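Local coordinates for protein CurM Sulfotransferase (Moorea producta, PDB 4GBM) that probably transfers a sulfonate group from the cofactor PAPS to an intermediate of curacin biosynthesis, as the sulfotransferase domain of a polyketide synthase, leaving adenosine-3'-5'-diphosphate, at residues A[84-87]-A[88-91]; A[273-276]-A[277-281]. The protein carries 2 engineered substitutions. All coordinates share one frame; numbering follows the deposited sequence.

Contact 1 of 2, residues A[84-87]-A[88-91]; sequences LGEG and LQKT. With ZN (zinc ion), chain B; SO4 (sulfate ion), chain Q.
Glu-86 and Gln-89 run side by side and point the same way at the start of a helix, their carboxylate and amide planes turned 42° from each other. Glu-86 sets CG beside its own backbone N (chi1 -64°) and then stays extended, which carries the carboxylate alongside Gln-89 to a zinc ion bound by OE1 at 2.0 Å. A water that also binds the zinc donates to OE2 at 3.1 Å, so the metal and its water together hold the carboxylate's rotation. Glu-86 is the N-cap of helix 87-96, and its carbonyl starts the helical pattern: Lys-90 N reaches Glu-86 O at 2.7 Å with a nearly straight N-H...O angle of 173°. The next carbonyl is gripped twice. Thr-91 N and Thr-91 OG1 each lie 2.9 Å from Gly-87 O and approach it from opposite faces of the carbonyl plane, a use of threonine that ties its buried hydroxyl back to the preceding turn. Gly-85 has a positive phi, which glycine adopts easily, and a water lying 2.9 Å from Gly-85 O accepts from Leu-88 N at 2.7 Å. The neighbouring Gln-89 N donates to O3 of a sulfate at 2.8 Å, an anion probably from the crystallisation liquor and also held by Arg-75. Leu-88, buried, packs against Met-72 of helix 72-78 and Ile-107 of helix 100-113, a place that suits an aliphatic side chain.

Contact 2 of 2, residues A[273-276]-A[277-281]; sequences LKHN and TIDES. With ZN (zinc ion), chain D; A3P (adenosine-3'-5'-diphosphate), chain G.
His-275 and Asp-279 meet at a zinc ion, which His-275 ND1 binds at 2.1 Å and Asp-279 OD2 at 2.0 Å. The two side chains cross at about a right angle, with imidazole and carboxylate planes 77° apart, and the metal bridges two ligand atoms that make no hydrogen bond to each other. Asp-279 holds CG anti to its backbone N (chi1 -173°), which swings the carboxylate back toward the histidine. Beside the metal, the backbone of this loop reads the adenine of adenosine-3'-5'-diphosphate: N6 of the nucleotide donates to Thr-277 O at 2.9 Å, and Asp-279 N donates to N1 of the same base, also at 2.9 Å. This donor and acceptor pair matches the Watson-Crick edge of adenine, so these two bonds depend on the main chain and not on the side chains of Thr-277 and Asp-279. His-275 adds contact from its other flank, with CD2 3.7 Å from N7 of the nucleotide. Further out, Asp-279 OD1 accepts from Ser-281 N at 3.0 Å, an Asx turn that leaves OD2 to the zinc and helps fix the carboxylate. Tyr-251 and Leu-282 pack against His-275, while Pro-250 touches Ile-278.

In the fold
From the N terminus, contact 1 comes first, where the loop after helix 72-78 turns into helix 87-96; contact 2 follows much later, in the long loop between helices 228-239 and 297-305. Each is local to one continuous run of chain, and contact 1 ends before contact 2 begins, so the two are in series and neither nests nor crosses. Their centres are about 24 Å apart and their nearest atoms about 10 Å, without touching. An indirect tie exists through the chain leading into contact 2: backbone hydrogen bonds join residues 84-86 to Ala-262, Ala-263 and Leu-265. Contact 1 also packs on helices 72-78 and 100-113, whereas contact 2 runs along the N6 and N1 edge of the adenine.

Contact 1 of 2, residues A[84-87]-A[88-91]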
ATOM      1  N   LEU A  84      -0.550   9.311  12.968  1.00 23.92           N
ATOM      2  CA  LEU A  84      -0.813  10.655  12.439  1.00 23.56           C
ATOM      3  C   LEU A  84      -1.237  10.722  10.964  1.00 22.38           C
ATOM      4  O   LEU A  84      -1.962  11.640  10.573  1.00 22.24           O
ATOM      5  CB  LEU A  84       0.360  11.602  12.732  1.00 23.94           C
ATOM      6  CG  LEU A  84       0.801  11.701  14.199  1.00 25.37           C
ATOM      7  CD1 LEU A  84       2.036  12.582  14.318  1.00 25.93           C
ATOM      8  CD2 LEU A  84      -0.311  12.212  15.120  1.00 26.42           C
ATOM      9  N   GLY A  85      -0.798   9.757  10.156  1.00 21.71           N
ATOM     10  CA  GLY A  85      -1.261   9.647   8.764  1.00 20.84           C
ATOM     11  C   GLY A  85      -1.038  10.890   7.921  1.00 20.62           C
ATOM     12  O   GLY A  85      -1.929  11.332   7.179  1.00 20.04           O
ATOM     13  N   GLU A  86       0.168  11.439   8.003  1.00 20.55           N
ATOM     14  CA  GLU A  86       0.481  12.703   7.340  1.00 20.49           C
ATOM     15  C   GLU A  86       1.008  12.563   5.911  1.00 19.98           C
ATOM     16  O   GLU A  86       1.672  13.470   5.412  1.00 20.36           O
ATOM     17  CB  GLU A  86       1.476  13.496   8.187  1.00 21.40           C
ATOM     18  CG  GLU A  86       0.916  13.898   9.539  1.00 22.99           C
ATOM     19  CD  GLU A  86       1.846  14.777  10.343  1.00 27.91           C
ATOM     20  OE1 GLU A  86       1.396  15.259  11.397  1.00 30.15           O
ATOM     21  OE2 GLU A  86       3.013  14.991   9.940  1.00 27.51           O
ATOM     22  N   GLY A  87       0.703  11.441   5.255  1.00 19.49           N
ATOM     23  CA  GLY A  87       1.105  11.234   3.860  1.00 19.23           C
ATOM     24  C   GLY A  87       0.792  12.427   2.971  1.00 19.13           C
ATOM     25  O   GLY A  87       1.648  12.893   2.212  1.00 19.47           O
ATOM     26  N   LEU A  88      -0.437  12.925   3.063  1.00 18.89           N
ATOM     27  CA  LEU A  88      -0.844  14.071   2.247  1.00 18.88           C
ATOM     28  C   LEU A  88      -0.100  15.347   2.634  1.00 19.49           C
ATOM     29  O   LEU A  88       0.381  16.074   1.762  1.00 19.81           O
ATOM     30  CB  LEU A  88      -2.364  14.273   2.300  1.00 18.70           C
ATOM     31  CG  LEU A  88      -2.958  15.307   1.333  1.00 18.71           C
ATOM     32  CD1 LEU A  88      -2.760  14.889  -0.132  1.00 19.99           C
ATOM     33  CD2 LEU A  88      -4.438  15.501   1.637  1.00 18.82           C
ATOM     34  N   GLN A  89       0.019  15.600   3.936  1.00 19.90           N
ATOM     35  CA  GLN A  89       0.788  16.744   4.443  1.00 20.81           C
ATOM     36  C   GLN A  89       2.250  16.686   3.994  1.00 21.41           C
ATOM     37  O   GLN A  89       2.791  17.680   3.512  1.00 22.18           O
ATOM     38  CB  GLN A  89       0.689  16.819   5.966  1.00 21.64           C
ATOM     39  CG  GLN A  89       1.196  18.110   6.569  1.00 24.53           C
ATOM     40  CD  GLN A  89       1.113  18.112   8.087  1.00 30.13           C
ATOM     41  OE1 GLN A  89       2.119  17.955   8.774  1.00 34.37           O
ATOM     42  NE2 GLN A  89      -0.095  18.283   8.614  1.00 32.45           N
ATOM     43  N   LYS A  90       2.875  15.513   4.129  1.00 21.27           N
ATOM     44  CA  LYS A  90       4.256  15.315   3.692  1.00 22.06           C
ATOM     45  C   LYS A  90       4.418  15.468   2.189  1.00 22.10           C
ATOM     46  O   LYS A  90       5.446  15.967   1.723  1.00 23.25           O
ATOM     47  CB  LYS A  90       4.787  13.946   4.139  1.00 22.18           C
ATOM     48  CG  LYS A  90       5.119  13.880   5.621  1.00 25.23           C
ATOM     49  CD  LYS A  90       5.608  12.493   6.014  1.00 28.93           C
ATOM     50  CE  LYS A  90       5.969  12.439   7.492  1.00 32.33           C
ATOM     51  NZ  LYS A  90       7.081  13.362   7.845  1.00 36.38           N
ATOM     52  N   THR A  91       3.407  15.033   1.434  1.00 21.12           N
ATOM     53  CA  THR A  91       3.438  15.166  -0.018  1.00 21.27           C
ATOM     54  C   THR A  91       3.552  16.631  -0.432  1.00 22.05           C
ATOM     55  O   THR A  91       4.452  16.989  -1.192  1.00 23.14           O
ATOM     56  CB  THR A  91       2.225  14.475  -0.685  1.00 20.28           C
ATOM     57  OG1 THR A  91       2.369  13.057  -0.541  1.00 19.97           O
ATOM     58  CG2 THR A  91       2.147  14.813  -2.164  1.00 20.61           C
TER
HETATM   59 ZN    ZN B 401       2.879  16.356  12.213  0.50 12.64          ZN
HETATM   60  S   SO4 Q 416      -3.132  15.103   6.257  0.80 19.76           S
HETATM   61  O1  SO4 Q 416      -3.946  15.122   5.048  0.80 23.16           O
HETATM   62  O2  SO4 Q 416      -3.697  14.091   7.150  0.80 30.10           O
HETATM   63  O3  SO4 Q 416      -1.761  14.733   5.936  0.80 21.64           O
HETATM   64  O4  SO4 Q 416      -3.220  16.422   6.871  0.80 27.41           O
HETATM   65  O   HOH W   1      -2.376  11.503   4.327  1.00 17.73           O
HETATM   66  O   HOH W   2       3.946  17.688  11.176  1.00 28.43           O

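Contact 2 of 2, residues A[273-276]-A[277-281]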
ATOM      1  N   LEU A 273      11.480   0.763  10.062  1.00 10.26           N
ATOM      2  CA  LEU A 273      12.638   1.341  10.740  1.00 10.99           C
ATOM      3  C   LEU A 273      13.220   0.449  11.848  1.00 11.41           C
ATOM      4  O   LEU A 273      14.131   0.865  12.570  1.00 14.16           O
ATOM      5  CB  LEU A 273      12.334   2.760  11.238  1.00 11.82           C
ATOM      6  CG  LEU A 273      11.994   3.777  10.136  1.00 11.73           C
ATOM      7  CD1 LEU A 273      11.624   5.117  10.748  1.00 15.01           C
ATOM      8  CD2 LEU A 273      13.120   3.945   9.106  1.00 14.03           C
ATOM      9  N   LYS A 274      12.700  -0.774  11.976  1.00 11.12           N
ATOM     10  CA  LYS A 274      13.332  -1.786  12.832  1.00 11.48           C
ATOM     11  C   LYS A 274      14.331  -2.646  12.051  1.00 11.50           C
ATOM     12  O   LYS A 274      14.950  -3.564  12.606  1.00 11.68           O
ATOM     13  CB  LYS A 274      12.283  -2.649  13.536  1.00 12.70           C
ATOM     14  CG  LYS A 274      11.519  -1.880  14.614  1.00 14.32           C
ATOM     15  CD  LYS A 274      10.490  -2.763  15.296  1.00 16.66           C
ATOM     16  CE  LYS A 274       9.638  -1.966  16.276  1.00 16.76           C
ATOM     17  NZ  LYS A 274       8.718  -1.021  15.573  1.00 18.02           N
ATOM     18  N   HIS A 275      14.493  -2.326  10.769  1.00 10.51           N
ATOM     19  CA  HIS A 275      15.483  -2.975   9.912  1.00 10.44           C
ATOM     20  C   HIS A 275      16.403  -1.918   9.315  1.00 10.67           C
ATOM     21  O   HIS A 275      16.134  -0.717   9.424  1.00 11.21           O
ATOM     22  CB  HIS A 275      14.770  -3.781   8.814  1.00  9.84           C
ATOM     23  CG  HIS A 275      13.813  -4.798   9.358  1.00  9.66           C
ATOM     24  ND1 HIS A 275      14.204  -6.062   9.741  1.00  9.86           N
ATOM     25  CD2 HIS A 275      12.486  -4.732   9.612  1.00  9.38           C
ATOM     26  CE1 HIS A 275      13.168  -6.735  10.200  1.00 12.93           C
ATOM     27  NE2 HIS A 275      12.110  -5.946  10.138  1.00  9.79           N
ATOM     28  N   ASN A 276      17.496  -2.356   8.698  1.00 10.79           N
ATOM     29  CA  ASN A 276      18.412  -1.420   8.043  1.00 11.05           C
ATOM     30  C   ASN A 276      18.859  -1.878   6.658  1.00 10.84           C
ATOM     31  O   ASN A 276      19.752  -1.274   6.052  1.00 11.62           O
ATOM     32  CB  ASN A 276      19.616  -1.090   8.946  1.00 11.79           C
ATOM     33  CG  ASN A 276      20.534  -2.274   9.161  1.00 12.08           C
ATOM     34  OD1 ASN A 276      20.272  -3.374   8.674  1.00 11.75           O
ATOM     35  ND2 ASN A 276      21.621  -2.054   9.902  1.00 12.79           N
ATOM     36  N   THR A 277      18.214  -2.936   6.164  1.00 10.67           N
ATOM     37  CA  THR A 277      18.448  -3.454   4.825  1.00 11.95           C
ATOM     38  C   THR A 277      17.188  -4.171   4.358  1.00 10.44           C
ATOM     39  O   THR A 277      16.249  -4.338   5.136  1.00 10.27           O
ATOM     40  CB  THR A 277      19.674  -4.412   4.791  1.00 14.52           C
ATOM     41  OG1 THR A 277      20.023  -4.699   3.429  1.00 17.18           O
ATOM     42  CG2 THR A 277      19.390  -5.710   5.552  1.00 15.21           C
ATOM     43  N   ILE A 278      17.173  -4.594   3.098  1.00  9.64           N
ATOM     44  CA  ILE A 278      16.110  -5.489   2.615  1.00 10.10           C
ATOM     45  C   ILE A 278      16.385  -6.840   3.271  1.00  9.98           C
ATOM     46  O   ILE A 278      17.361  -7.518   2.932  1.00 12.14           O
ATOM     47  CB  ILE A 278      16.125  -5.610   1.085  1.00  9.49           C
ATOM     48  CG1 ILE A 278      15.944  -4.230   0.442  1.00 10.87           C
ATOM     49  CG2 ILE A 278      15.032  -6.590   0.625  1.00 10.72           C
ATOM     50  CD1 ILE A 278      16.299  -4.172  -1.051  1.00 11.72           C
ATOM     51  N   ASP A 279      15.546  -7.210   4.233  1.00  9.27           N
ATOM     52  CA  ASP A 279      15.869  -8.327   5.123  1.00 10.39           C
ATOM     53  C   ASP A 279      15.247  -9.622   4.610  1.00  9.65           C
ATOM     54  O   ASP A 279      14.052  -9.870   4.786  1.00 11.56           O
ATOM     55  CB  ASP A 279      15.427  -8.020   6.560  1.00  9.61           C
ATOM     56  CG  ASP A 279      15.896  -9.065   7.554  1.00 13.26           C
ATOM     57  OD1 ASP A 279      16.268 -10.177   7.121  1.00 13.52           O
ATOM     58  OD2 ASP A 279      15.905  -8.769   8.769  1.00 14.10           O
ATOM     59  N   GLU A 280      16.081 -10.443   3.971  1.00 10.68           N
ATOM     60  CA  GLU A 280      15.613 -11.671   3.328  1.00 11.72           C
ATOM     61  C   GLU A 280      15.071 -12.698   4.320  1.00 12.42           C
ATOM     62  O   GLU A 280      14.298 -13.573   3.938  1.00 12.74           O
ATOM     63  CB  GLU A 280      16.729 -12.299   2.476  1.00 14.17           C
ATOM     64  CG  GLU A 280      17.879 -12.921   3.275  1.00 19.58           C
ATOM     65  CD  GLU A 280      17.611 -14.375   3.679  1.00 31.35           C
ATOM     66  OE1 GLU A 280      17.106 -15.159   2.838  1.00 33.45           O
ATOM     67  OE2 GLU A 280      17.911 -14.736   4.841  1.00 36.76           O
ATOM     68  N   SER A 281      15.482 -12.592   5.584  1.00 11.45           N
ATOM     69  CA  SER A 281      15.153 -13.611   6.584  1.00 12.36           C
ATOM     70  C   SER A 281      13.674 -13.674   6.896  1.00 12.70           C
ATOM     71  O   SER A 281      13.199 -14.670   7.449  1.00 14.55           O
ATOM     72  CB  SER A 281      15.938 -13.380   7.877  1.00 13.04           C
ATOM     73  OG  SER A 281      17.319 -13.346   7.596  1.00 16.29           O
TER
HETATM   74 ZN    ZN D 403      16.088  -7.016   9.729  1.00  9.99          ZN
HETATM   75  P1  A3P G 406       6.372  -7.429  10.676  1.00  8.85           P
HETATM   76  O1P A3P G 406       5.162  -7.453  11.576  1.00 10.34           O
HETATM   77  O2P A3P G 406       7.369  -6.357  11.038  1.00  9.15           O
HETATM   78  O3P A3P G 406       6.963  -8.792  10.447  1.00  9.90           O
HETATM   79  P2  A3P G 406       3.143  -3.660   5.443  1.00  7.32           P
HETATM   80  O4P A3P G 406       2.369  -4.132   4.253  1.00  7.09           O
HETATM   81  O5P A3P G 406       2.342  -3.449   6.696  1.00  9.94           O
HETATM   82  O6P A3P G 406       4.069  -2.517   5.124  1.00  6.21           O
HETATM   83  O5' A3P G 406       4.098  -4.908   5.824  1.00  7.15           O
HETATM   84  C5' A3P G 406       4.817  -4.885   7.062  1.00  8.15           C
HETATM   85  C4' A3P G 406       5.791  -6.036   7.012  1.00  7.40           C
HETATM   86  O4' A3P G 406       6.821  -5.727   6.064  1.00  8.11           O
HETATM   87  C3' A3P G 406       6.538  -6.226   8.318  1.00  7.37           C
HETATM   88  O3' A3P G 406       5.745  -6.985   9.242  1.00  7.70           O
HETATM   89  C2' A3P G 406       7.795  -6.941   7.836  1.00  8.91           C
HETATM   90  O2' A3P G 406       7.599  -8.358   7.806  1.00  9.76           O
HETATM   91  C1' A3P G 406       7.997  -6.448   6.408  1.00  8.61           C
HETATM   92  N9  A3P G 406       9.164  -5.531   6.339  1.00  7.38           N
HETATM   93  C8  A3P G 406       9.255  -4.270   6.809  1.00  8.76           C
HETATM   94  N7  A3P G 406      10.493  -3.750   6.592  1.00  8.69           N
HETATM   95  C5  A3P G 406      11.210  -4.709   5.970  1.00  7.18           C
HETATM   96  C6  A3P G 406      12.588  -4.846   5.442  1.00  7.94           C
HETATM   97  N6  A3P G 406      13.458  -3.810   5.538  1.00  8.60           N
HETATM   98  N1  A3P G 406      12.925  -6.029   4.863  1.00  7.82           N
HETATM   99  C2  A3P G 406      12.057  -7.060   4.749  1.00  8.81           C
HETATM  100  N3  A3P G 406      10.787  -6.996   5.203  1.00  7.69           N
HETATM  101  C4  A3P G 406      10.333  -5.870   5.798  1.00  6.37           C